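Local coordinates for trafficking protein particle complex subunit 3 (Naegleria fowleri, PDB 6AQ3) that carries a palmitoyl chain on a cysteine and probably serves, as a TRAPP complex subunit, in tethering transport vesicles during membrane trafficking, at residues Cys82-Ile92 with Ile151-Val162; Gln114-Asp122 with Gln176-Lys184. All coordinates share one frame; numbering follows the deposited sequence.

The two contacts lie side by side in one TRAPP-family domain, their centres about 12 Å apart. Along the chain their segments alternate: 82-92, then 114-122, then 151-162, then 176-184. Contact 2 pairs the two inner strands of the four-stranded antiparallel sheet, 116-121 and 177-186. Contact 1 sets the start of helix 85-101 against the end of helix 146-157 and the opening of strand 160-168, which borders strand 177-186 in that sheet. The contacts touch where Thr88 OG1 meets Tyr117 OH at 2.6 Å, probably through a hydrogen bond, so Thr88, which lies beside the palmitoyl thioester, is tied directly to strand 116-121.

Contact 1. Residues Cys82-Ile92 with Ile151-Val162; sequences CREFKDTAESI and IRGALEMVLMRV. With PLM (palmitic acid), chain N; EDO (1,2-ethanediol), chain O.
Met160 reaches from the start of strand 160-168 into the turn that leads to helix 85-101. Its chain is extended beyond CG (chi2 -179°, chi3 -163°), which carries the sulfur and methyl against the backbone of Cys82-Phe85: Met160 CE lies 3.3 Å from Cys82 O and 3.8 Å from Thr88 CG2. Met160 SD sits at the edge of the Phe85 ring, near its plane and 5.4 Å from the centroid, a Met-aromatic contact. Farther round that ring, Val162 CG1 comes to 3.8 Å from Phe85 CE1.

Ile92 closes the other end. Ile92 CD1 meets Ile151 CG2 at 4.2 Å and, on the same side, Leu155 CD1, while its CG1 faces the lipid. Between these ends the methyl CG2 of Thr88 packs on Leu155 CD2, and its hydroxyl turns back to Phe85 O, a carbonyl that also accepts the Thr88 amide; Tyr117 OH is a further partner of that hydroxyl.

Cys82 CB packs against Val158 CG1, and its SG is bonded at 1.8 Å to C1 of palmitic acid. The acyl chain then runs between the helices, passing Ser91 CB, Leu155 CD2 and, at C6, Ala154 CB, 3.5 Å away. Around Val158, helix 146-157 ends in a Schellman motif, with Leu159 at positive phi and Met160 N bonded to Leu155 O, which turns the chain into the strand. The axes of the short helical segments 85-92 and 151-157 come within 12.1 Å, and the acyl group threads between them, consistent with the entrance to the acyl channel known from Bet3, the TRAPP subunit 3 family.

Contact 2. Residues Gln114-Asp122 with Gln176-Lys184; sequences QTEYSIVFD and QSEIRVRLK
Strands 116-121 and 177-184 run antiparallel, Tyr117, Ile119 and Phe121 forming hydrogen-bonded pairs with Val181, Ile179 and Ser177. Each pair exchanges two backbone N-H...O bonds, among them Ile119 N to Ile179 O at 2.7 Å, and Leu183 N to Thr115 O adds one more just before strand 116-121.

A polar chain crosses the face bearing Glu116, Ser118 and Arg180. The guanidinium of Arg180 is brought back over strand 116-121 by a bend at chi2 (66°). There its NH2 makes a salt bridge to Glu116 OE2 at 2.7 Å, with the carboxylate and guanidinium planes 85° apart, and its NH1 donates almost in the guanidinium plane to Ser118 OG, also at 2.7 Å. That hydroxyl passes its own hydrogen to the anti lone pair of Glu178 OE2. Asn109 O is a further acceptor for Arg180 NH1. Alongside, the aliphatic part of Arg182 lies against Glu116, CG to CG 3.5 Å, while its guanidinium bridges to Glu163 and Glu165.

Apolar and CH-pi contacts fill the face of the aromatic residues. Ser177 CB sits over the centre of the Phe121 ring, 3.5 Å from the centroid, and Ile179 CD1 meets the edge of the same ring. Val181 CB lies over one face of Tyr117, 4.0 Å from the centroid and displaced toward the rim. This face turns to helix 85-101, where Tyr117 OH bonds to Thr88.

Two acidic groups thus flank Arg180, one gripped directly and the other through a serine hydroxyl, an arrangement likely to keep both carboxylates ionised; the sheet therefore presents a charge-paired side and an apolar side that packs into the domain core.

Contact 1. Residues Cys82-Ile92 with Ile151-Val162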
loop_
_atom_site.group_PDB
_atom_site.type_symbol
_atom_site.label_atom_id
_atom_site.label_comp_id
_atom_site.label_asym_id
_atom_site.label_seq_id
_atom_site.Cartn_x
_atom_site.Cartn_y
_atom_site.Cartn_z
ATOM N N CYS C 82 -19.317 1.355 20.423
ATOM C CA CYS C 82 -18.159 2.211 20.613
ATOM C C CYS C 82 -18.440 3.245 21.693
ATOM O O CYS C 82 -17.908 4.353 21.654
ATOM C CB CYS C 82 -17.827 2.923 19.306
ATOM S SG CYS C 82 -17.345 1.834 17.968
ATOM N N ARG C 83 -19.224 2.873 22.704
ATOM C CA ARG C 83 -19.567 3.840 23.737
ATOM C C ARG C 83 -18.428 4.015 24.730
ATOM O O ARG C 83 -18.164 5.135 25.185
ATOM C CB ARG C 83 -20.822 3.384 24.491
ATOM C CG ARG C 83 -21.404 4.443 25.407
ATOM C CD ARG C 83 -22.497 3.897 26.309
ATOM N NE ARG C 83 -21.935 3.248 27.494
ATOM C CZ ARG C 83 -21.745 1.937 27.617
ATOM N NH1 ARG C 83 -21.234 1.453 28.739
ATOM N NH2 ARG C 83 -22.045 1.115 26.614
ATOM N N GLU C 84 -17.737 2.933 25.071
ATOM C CA GLU C 84 -16.680 3.000 26.062
ATOM C C GLU C 84 -15.334 2.658 25.434
ATOM O O GLU C 84 -15.234 1.771 24.581
ATOM C CB GLU C 84 -16.969 2.062 27.240
ATOM C CG GLU C 84 -18.052 2.583 28.178
ATOM C CD GLU C 84 -17.493 3.561 29.200
ATOM O OE1 GLU C 84 -16.521 3.199 29.897
ATOM O OE2 GLU C 84 -18.000 4.703 29.285
ATOM N N PHE C 85 -14.299 3.336 25.940
ATOM C CA PHE C 85 -12.927 3.141 25.479
ATOM C C PHE C 85 -12.485 1.699 25.670
ATOM O O PHE C 85 -11.752 1.153 24.839
ATOM C CB PHE C 85 -11.991 4.090 26.228
ATOM C CG PHE C 85 -10.512 3.865 25.934
ATOM C CD1 PHE C 85 -9.935 4.304 24.747
ATOM C CD2 PHE C 85 -9.711 3.206 26.857
ATOM C CE1 PHE C 85 -8.585 4.101 24.491
ATOM C CE2 PHE C 85 -8.370 3.001 26.612
ATOM C CZ PHE C 85 -7.803 3.448 25.424
ATOM N N LYS C 86 -12.865 1.092 26.795
ATOM C CA LYS C 86 -12.526 -0.304 27.047
ATOM C C LYS C 86 -13.022 -1.217 25.929
ATOM O O LYS C 86 -12.393 -2.238 25.650
ATOM C CB LYS C 86 -13.111 -0.749 28.394
ATOM N N ASP C 87 -14.131 -0.856 25.267
ATOM C CA ASP C 87 -14.675 -1.685 24.194
ATOM C C ASP C 87 -13.804 -1.666 22.942
ATOM O O ASP C 87 -13.876 -2.601 22.136
ATOM C CB ASP C 87 -16.069 -1.201 23.791
ATOM C CG ASP C 87 -17.060 -1.238 24.929
ATOM O OD1 ASP C 87 -16.996 -2.195 25.732
ATOM O OD2 ASP C 87 -17.901 -0.308 25.009
ATOM N N THR C 88 -12.993 -0.624 22.753
ATOM C CA THR C 88 -12.218 -0.531 21.529
ATOM C C THR C 88 -11.158 -1.611 21.450
ATOM O O THR C 88 -10.754 -1.976 20.342
ATOM C CB THR C 88 -11.563 0.845 21.412
ATOM O OG1 THR C 88 -10.548 0.965 22.417
ATOM C CG2 THR C 88 -12.611 1.952 21.606
ATOM N N ALA C 89 -10.722 -2.145 22.594
ATOM C CA ALA C 89 -9.604 -3.083 22.593
ATOM C C ALA C 89 -9.928 -4.340 21.789
ATOM O O ALA C 89 -9.182 -4.711 20.873
ATOM C CB ALA C 89 -9.217 -3.429 24.028
ATOM N N GLU C 90 -11.041 -5.011 22.113
ATOM C CA GLU C 90 -11.417 -6.210 21.367
ATOM C C GLU C 90 -11.744 -5.861 19.920
ATOM O O GLU C 90 -11.379 -6.597 18.994
ATOM C CB GLU C 90 -12.599 -6.916 22.044
ATOM N N SER C 91 -12.415 -4.727 19.709
ATOM C CA SER C 91 -12.811 -4.333 18.363
ATOM C C SER C 91 -11.600 -4.178 17.450
ATOM O O SER C 91 -11.615 -4.638 16.301
ATOM C CB SER C 91 -13.585 -3.022 18.428
ATOM O OG SER C 91 -14.738 -3.153 19.233
ATOM N N ILE C 92 -10.539 -3.539 17.947
ATOM C CA ILE C 92 -9.338 -3.347 17.136
ATOM C C ILE C 92 -8.527 -4.631 17.052
ATOM O O ILE C 92 -8.183 -5.093 15.957
ATOM C CB ILE C 92 -8.487 -2.193 17.693
ATOM C CG1 ILE C 92 -9.244 -0.867 17.590
ATOM C CG2 ILE C 92 -7.162 -2.112 16.947
ATOM C CD1 ILE C 92 -8.619 0.236 18.430
ATOM N N ILE C 151 -5.328 4.062 14.248
ATOM C CA ILE C 151 -6.067 3.870 15.493
ATOM C C ILE C 151 -6.535 5.207 16.043
ATOM O O ILE C 151 -7.708 5.369 16.412
ATOM C CB ILE C 151 -5.194 3.102 16.502
ATOM C CG1 ILE C 151 -5.051 1.636 16.043
ATOM C CG2 ILE C 151 -5.711 3.266 17.951
ATOM C CD1 ILE C 151 -4.101 0.807 16.871
ATOM N N ARG C 152 -5.630 6.189 16.085
ATOM C CA ARG C 152 -5.975 7.501 16.625
ATOM C C ARG C 152 -7.039 8.196 15.780
ATOM O O ARG C 152 -7.984 8.785 16.319
ATOM C CB ARG C 152 -4.729 8.382 16.724
ATOM C CG ARG C 152 -5.036 9.827 17.177
ATOM C CD ARG C 152 -3.744 10.571 17.489
ATOM N NE ARG C 152 -2.979 10.893 16.288
ATOM C CZ ARG C 152 -3.027 12.072 15.673
ATOM N NH1 ARG C 152 -3.794 13.031 16.147
ATOM N NH2 ARG C 152 -2.303 12.304 14.588
ATOM N N GLY C 153 -6.892 8.159 14.457
ATOM C CA GLY C 153 -7.860 8.824 13.609
ATOM C C GLY C 153 -9.205 8.124 13.639
ATOM O O GLY C 153 -10.256 8.771 13.679
ATOM N N ALA C 154 -9.197 6.792 13.649
ATOM C CA ALA C 154 -10.469 6.088 13.697
ATOM C C ALA C 154 -11.220 6.399 14.990
ATOM O O ALA C 154 -12.412 6.727 14.964
ATOM C CB ALA C 154 -10.244 4.582 13.554
ATOM N N LEU C 155 -10.528 6.338 16.132
ATOM C CA LEU C 155 -11.227 6.507 17.402
ATOM C C LEU C 155 -11.729 7.931 17.577
ATOM O O LEU C 155 -12.767 8.140 18.222
ATOM C CB LEU C 155 -10.326 6.107 18.570
ATOM C CG LEU C 155 -10.007 4.603 18.633
ATOM C CD1 LEU C 155 -9.178 4.253 19.870
ATOM C CD2 LEU C 155 -11.277 3.793 18.609
ATOM N N GLU C 156 -11.040 8.910 16.974
ATOM C CA GLU C 156 -11.524 10.283 17.020
ATOM C C GLU C 156 -12.904 10.380 16.400
ATOM O O GLU C 156 -13.767 11.119 16.888
ATOM C CB GLU C 156 -10.559 11.213 16.298
ATOM C CG GLU C 156 -10.955 12.685 16.385
ATOM C CD GLU C 156 -9.977 13.604 15.666
ATOM O OE1 GLU C 156 -10.418 14.382 14.791
ATOM O OE2 GLU C 156 -8.766 13.554 15.982
ATOM N N MET C 157 -13.150 9.604 15.348
ATOM C CA MET C 157 -14.457 9.648 14.712
ATOM C C MET C 157 -15.563 9.096 15.608
ATOM O O MET C 157 -16.729 9.477 15.440
ATOM C CB MET C 157 -14.390 8.892 13.388
ATOM C CG MET C 157 -13.443 9.544 12.378
ATOM S SD MET C 157 -13.836 11.289 12.083
ATOM C CE MET C 157 -12.582 12.097 13.081
ATOM N N VAL C 158 -15.234 8.227 16.564
ATOM C CA VAL C 158 -16.208 7.804 17.569
ATOM C C VAL C 158 -15.938 8.572 18.860
ATOM O O VAL C 158 -16.096 8.038 19.966
ATOM C CB VAL C 158 -16.200 6.278 17.779
ATOM C CG1 VAL C 158 -16.846 5.584 16.585
ATOM C CG2 VAL C 158 -14.788 5.768 17.942
ATOM N N LEU C 159 -15.450 9.810 18.705
ATOM C CA LEU C 159 -15.447 10.832 19.758
ATOM C C LEU C 159 -14.552 10.462 20.935
ATOM O O LEU C 159 -14.869 10.740 22.091
ATOM C CB LEU C 159 -16.868 11.151 20.239
ATOM C CG LEU C 159 -17.839 11.583 19.142
ATOM C CD1 LEU C 159 -19.079 12.186 19.763
ATOM C CD2 LEU C 159 -17.197 12.557 18.163
ATOM N N MET C 160 -13.421 9.842 20.638
ATOM C CA MET C 160 -12.408 9.555 21.639
ATOM C C MET C 160 -11.092 10.148 21.173
ATOM O O MET C 160 -10.640 9.860 20.062
ATOM C CB MET C 160 -12.254 8.057 21.874
ATOM C CG MET C 160 -13.508 7.376 22.292
ATOM S SD MET C 160 -13.115 5.653 22.549
ATOM C CE MET C 160 -14.750 4.911 22.513
ATOM N N ARG C 161 -10.515 11.020 21.985
ATOM C CA ARG C 161 -9.170 11.504 21.738
ATOM C C ARG C 161 -8.208 10.574 22.457
ATOM O O ARG C 161 -8.240 10.472 23.690
ATOM C CB ARG C 161 -8.980 12.944 22.211
ATOM C CG ARG C 161 -7.603 13.540 21.832
ATOM C CD ARG C 161 -7.639 15.055 21.840
ATOM N NE ARG C 161 -7.849 15.555 23.203
ATOM C CZ ARG C 161 -6.912 15.657 24.143
ATOM N NH1 ARG C 161 -5.663 15.283 23.888
ATOM N NH2 ARG C 161 -7.231 16.122 25.350
ATOM N N VAL C 162 -7.370 9.878 21.693
ATOM C CA VAL C 162 -6.456 8.907 22.275
ATOM C C VAL C 162 -5.035 9.241 21.848
ATOM O O VAL C 162 -4.801 9.939 20.860
ATOM C CB VAL C 162 -6.805 7.453 21.872
ATOM C CG1 VAL C 162 -8.256 7.115 22.224
ATOM C CG2 VAL C 162 -6.511 7.221 20.371
HETATM C C1 PLM N . -15.589 1.554 18.276
HETATM O O2 PLM N . -14.948 1.981 19.279
HETATM C C2 PLM N . -14.874 0.688 17.102
HETATM C C3 PLM N . -13.332 0.666 17.044
HETATM C C4 PLM N . -12.732 1.339 15.795
HETATM C C5 PLM N . -11.894 0.410 14.877
HETATM C C6 PLM N . -10.763 1.143 14.113
HETATM C C7 PLM N . -9.968 0.269 13.111
HETATM C C8 PLM N . -8.429 0.328 13.293
HETATM C C9 PLM N . -7.644 -0.341 12.139
HETATM C CA PLM N . -6.224 -0.857 12.525
HETATM C CB PLM N . -5.426 -1.466 11.345
HETATM C CC PLM N . -4.399 -0.494 10.709
HETATM C CD PLM N . -4.055 -0.826 9.241
HETATM C CE PLM N . -2.682 -0.295 8.754
HETATM C CF PLM N . -2.582 -0.200 7.212
HETATM C CG PLM N . -1.143 -0.112 6.672
HETATM C C1 EDO O . -13.233 2.692 30.124
HETATM O O1 EDO O . -13.834 2.461 28.841
HETATM C C2 EDO O . -12.615 4.086 30.198
HETATM O O2 EDO O . -13.618 5.076 29.949
#

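Contact 2. Residues Gln114-Asp122 with Gln176-Lys184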
loop_
_atom_site.group_PDB
_atom_site.type_symbol
_atom_site.label_atom_id
_atom_site.label_comp_id
_atom_site.label_asym_id
_atom_site.label_seq_id
_atom_site.Cartn_x
_atom_site.Cartn_y
_atom_site.Cartn_z
ATOM N N GLN C 114 -8.772 1.380 33.450
ATOM C CA GLN C 114 -9.194 0.956 32.114
ATOM C C GLN C 114 -9.097 2.078 31.082
ATOM O O GLN C 114 -9.762 2.045 30.048
ATOM C CB GLN C 114 -10.623 0.402 32.144
ATOM C CG GLN C 114 -10.829 -0.730 33.120
ATOM C CD GLN C 114 -12.298 -1.041 33.342
ATOM O OE1 GLN C 114 -13.087 -0.178 33.753
ATOM N NE2 GLN C 114 -12.676 -2.283 33.072
ATOM N N THR C 115 -8.222 3.046 31.301
ATOM C CA THR C 115 -7.972 4.061 30.289
ATOM C C THR C 115 -6.749 3.740 29.441
ATOM O O THR C 115 -6.414 4.514 28.539
ATOM C CB THR C 115 -7.815 5.438 30.937
ATOM O OG1 THR C 115 -6.702 5.418 31.838
ATOM C CG2 THR C 115 -9.096 5.813 31.706
ATOM N N GLU C 116 -6.070 2.625 29.712
ATOM C CA GLU C 116 -4.912 2.208 28.932
ATOM C C GLU C 116 -4.935 0.704 28.742
ATOM O O GLU C 116 -5.281 -0.047 29.658
ATOM C CB GLU C 116 -3.579 2.551 29.591
ATOM C CG GLU C 116 -3.421 3.951 30.081
ATOM C CD GLU C 116 -2.033 4.175 30.623
ATOM O OE1 GLU C 116 -1.718 5.322 31.012
ATOM O OE2 GLU C 116 -1.260 3.191 30.655
ATOM N N TYR C 117 -4.542 0.278 27.553
ATOM C CA TYR C 117 -4.297 -1.124 27.282
ATOM C C TYR C 117 -3.235 -1.187 26.200
ATOM O O TYR C 117 -2.953 -0.195 25.524
ATOM C CB TYR C 117 -5.587 -1.853 26.865
ATOM C CG TYR C 117 -6.258 -1.321 25.605
ATOM C CD1 TYR C 117 -5.821 -1.715 24.341
ATOM C CD2 TYR C 117 -7.318 -0.420 25.678
ATOM C CE1 TYR C 117 -6.422 -1.233 23.180
ATOM C CE2 TYR C 117 -7.931 0.060 24.520
ATOM C CZ TYR C 117 -7.473 -0.353 23.275
ATOM O OH TYR C 117 -8.063 0.103 22.121
ATOM N N SER C 118 -2.643 -2.361 26.042
ATOM C CA SER C 118 -1.689 -2.605 24.975
ATOM C C SER C 118 -2.261 -3.651 24.036
ATOM O O SER C 118 -3.022 -4.530 24.456
ATOM C CB SER C 118 -0.335 -3.080 25.501
ATOM O OG SER C 118 0.308 -2.063 26.245
ATOM N N ILE C 119 -1.877 -3.547 22.764
ATOM C CA ILE C 119 -2.214 -4.535 21.745
ATOM C C ILE C 119 -0.908 -5.232 21.385
ATOM O O ILE C 119 0.015 -4.600 20.858
ATOM C CB ILE C 119 -2.862 -3.880 20.508
ATOM C CG1 ILE C 119 -4.189 -3.194 20.866
ATOM C CG2 ILE C 119 -3.119 -4.902 19.428
ATOM C CD1 ILE C 119 -4.828 -2.414 19.707
ATOM N N VAL C 120 -0.813 -6.525 21.680
ATOM C CA VAL C 120 0.410 -7.286 21.442
ATOM C C VAL C 120 0.168 -8.317 20.351
ATOM O O VAL C 120 -0.902 -8.932 20.290
ATOM C CB VAL C 120 0.923 -7.966 22.730
ATOM C CG1 VAL C 120 1.384 -6.916 23.743
ATOM C CG2 VAL C 120 -0.136 -8.856 23.327
ATOM N N PHE C 121 1.173 -8.512 19.493
ATOM C CA PHE C 121 1.090 -9.478 18.405
ATOM C C PHE C 121 2.498 -9.895 17.991
ATOM O O PHE C 121 3.435 -9.099 18.093
ATOM C CB PHE C 121 0.311 -8.929 17.194
ATOM C CG PHE C 121 0.696 -7.542 16.770
ATOM C CD1 PHE C 121 0.316 -6.430 17.509
ATOM C CD2 PHE C 121 1.391 -7.349 15.580
ATOM C CE1 PHE C 121 0.641 -5.157 17.089
ATOM C CE2 PHE C 121 1.729 -6.082 15.145
ATOM C CZ PHE C 121 1.361 -4.977 15.894
ATOM N N ASP C 122 2.652 -11.160 17.595
ATOM C CA ASP C 122 3.966 -11.683 17.235
ATOM C C ASP C 122 4.277 -11.646 15.736
ATOM O O ASP C 122 5.453 -11.770 15.376
ATOM C CB ASP C 122 4.180 -13.099 17.807
ATOM C CG ASP C 122 3.192 -14.132 17.298
ATOM O OD1 ASP C 122 2.233 -13.761 16.584
ATOM O OD2 ASP C 122 3.395 -15.335 17.630
ATOM N N GLN C 176 8.131 -9.343 20.674
ATOM C CA GLN C 176 6.834 -9.209 20.028
ATOM C C GLN C 176 6.584 -7.738 19.730
ATOM O O GLN C 176 7.324 -6.857 20.173
ATOM C CB GLN C 176 5.730 -9.775 20.925
ATOM C CG GLN C 176 5.546 -8.974 22.196
ATOM C CD GLN C 176 4.500 -9.568 23.117
ATOM O OE1 GLN C 176 4.169 -10.745 23.015
ATOM N NE2 GLN C 176 4.000 -8.763 24.045
ATOM N N SER C 177 5.497 -7.480 19.009
ATOM C CA SER C 177 5.016 -6.120 18.811
ATOM C C SER C 177 4.056 -5.772 19.926
ATOM O O SER C 177 3.254 -6.607 20.354
ATOM C CB SER C 177 4.318 -5.941 17.460
ATOM O OG SER C 177 5.244 -6.066 16.405
ATOM N N GLU C 178 4.153 -4.536 20.402
ATOM C CA GLU C 178 3.244 -4.021 21.406
ATOM C C GLU C 178 2.913 -2.586 21.055
ATOM O O GLU C 178 3.819 -1.771 20.861
ATOM C CB GLU C 178 3.852 -4.094 22.809
ATOM C CG GLU C 178 2.986 -3.366 23.867
ATOM C CD GLU C 178 3.531 -3.475 25.284
ATOM O OE1 GLU C 178 4.586 -4.121 25.482
ATOM O OE2 GLU C 178 2.897 -2.906 26.203
ATOM N N ILE C 179 1.621 -2.283 20.989
ATOM C CA ILE C 179 1.125 -0.936 20.737
ATOM C C ILE C 179 0.280 -0.506 21.937
ATOM O O ILE C 179 -0.605 -1.248 22.372
ATOM C CB ILE C 179 0.306 -0.891 19.435
ATOM C CG1 ILE C 179 1.226 -1.135 18.240
ATOM C CG2 ILE C 179 -0.398 0.450 19.314
ATOM C CD1 ILE C 179 0.507 -1.272 16.905
ATOM N N ARG C 180 0.566 0.676 22.473
ATOM C CA ARG C 180 -0.107 1.214 23.645
ATOM C C ARG C 180 -1.201 2.170 23.196
ATOM O O ARG C 180 -0.969 3.012 22.325
ATOM C CB ARG C 180 0.875 1.965 24.540
ATOM C CG ARG C 180 0.341 2.325 25.931
ATOM C CD ARG C 180 0.112 1.047 26.705
ATOM N NE ARG C 180 -0.134 1.273 28.118
ATOM C CZ ARG C 180 -0.482 0.318 28.972
ATOM N NH1 ARG C 180 -0.615 -0.932 28.553
ATOM N NH2 ARG C 180 -0.692 0.613 30.250
ATOM N N VAL C 181 -2.384 2.047 23.795
ATOM C CA VAL C 181 -3.518 2.915 23.487
ATOM C C VAL C 181 -3.995 3.524 24.797
ATOM O O VAL C 181 -4.391 2.786 25.707
ATOM C CB VAL C 181 -4.668 2.155 22.802
ATOM C CG1 VAL C 181 -5.737 3.123 22.365
ATOM C CG2 VAL C 181 -4.146 1.331 21.592
ATOM N N ARG C 182 -3.986 4.861 24.883
ATOM C CA ARG C 182 -4.357 5.595 26.093
ATOM C C ARG C 182 -5.437 6.629 25.793
ATOM O O ARG C 182 -5.316 7.403 24.838
ATOM C CB ARG C 182 -3.126 6.264 26.711
ATOM C CG ARG C 182 -2.095 5.226 27.139
ATOM C CD ARG C 182 -0.831 5.787 27.762
ATOM N NE ARG C 182 0.019 6.438 26.764
ATOM C CZ ARG C 182 0.152 7.753 26.623
ATOM N NH1 ARG C 182 -0.506 8.588 27.432
ATOM N NH2 ARG C 182 0.965 8.226 25.675
ATOM N N LEU C 183 -6.500 6.623 26.601
ATOM C CA LEU C 183 -7.582 7.592 26.465
ATOM C C LEU C 183 -7.224 8.928 27.120
ATOM O O LEU C 183 -6.864 8.977 28.301
ATOM C CB LEU C 183 -8.864 7.048 27.094
ATOM C CG LEU C 183 -9.991 8.077 27.170
ATOM C CD1 LEU C 183 -10.539 8.287 25.767
ATOM C CD2 LEU C 183 -11.101 7.643 28.123
ATOM N N LYS C 184 -7.333 10.011 26.352
ATOM C CA LYS C 184 -7.105 11.372 26.838
ATOM C C LYS C 184 -8.396 12.081 27.215
ATOM O O LYS C 184 -8.487 12.673 28.294
ATOM C CB LYS C 184 -6.339 12.178 25.782
ATOM C CG LYS C 184 -4.870 11.814 25.712
ATOM C CD LYS C 184 -4.304 12.072 27.110
ATOM C CE LYS C 184 -2.982 11.408 27.394
ATOM N NZ LYS C 184 -2.563 11.830 28.764
HETATM O O HOH W 1 5.157 -8.632 15.337
#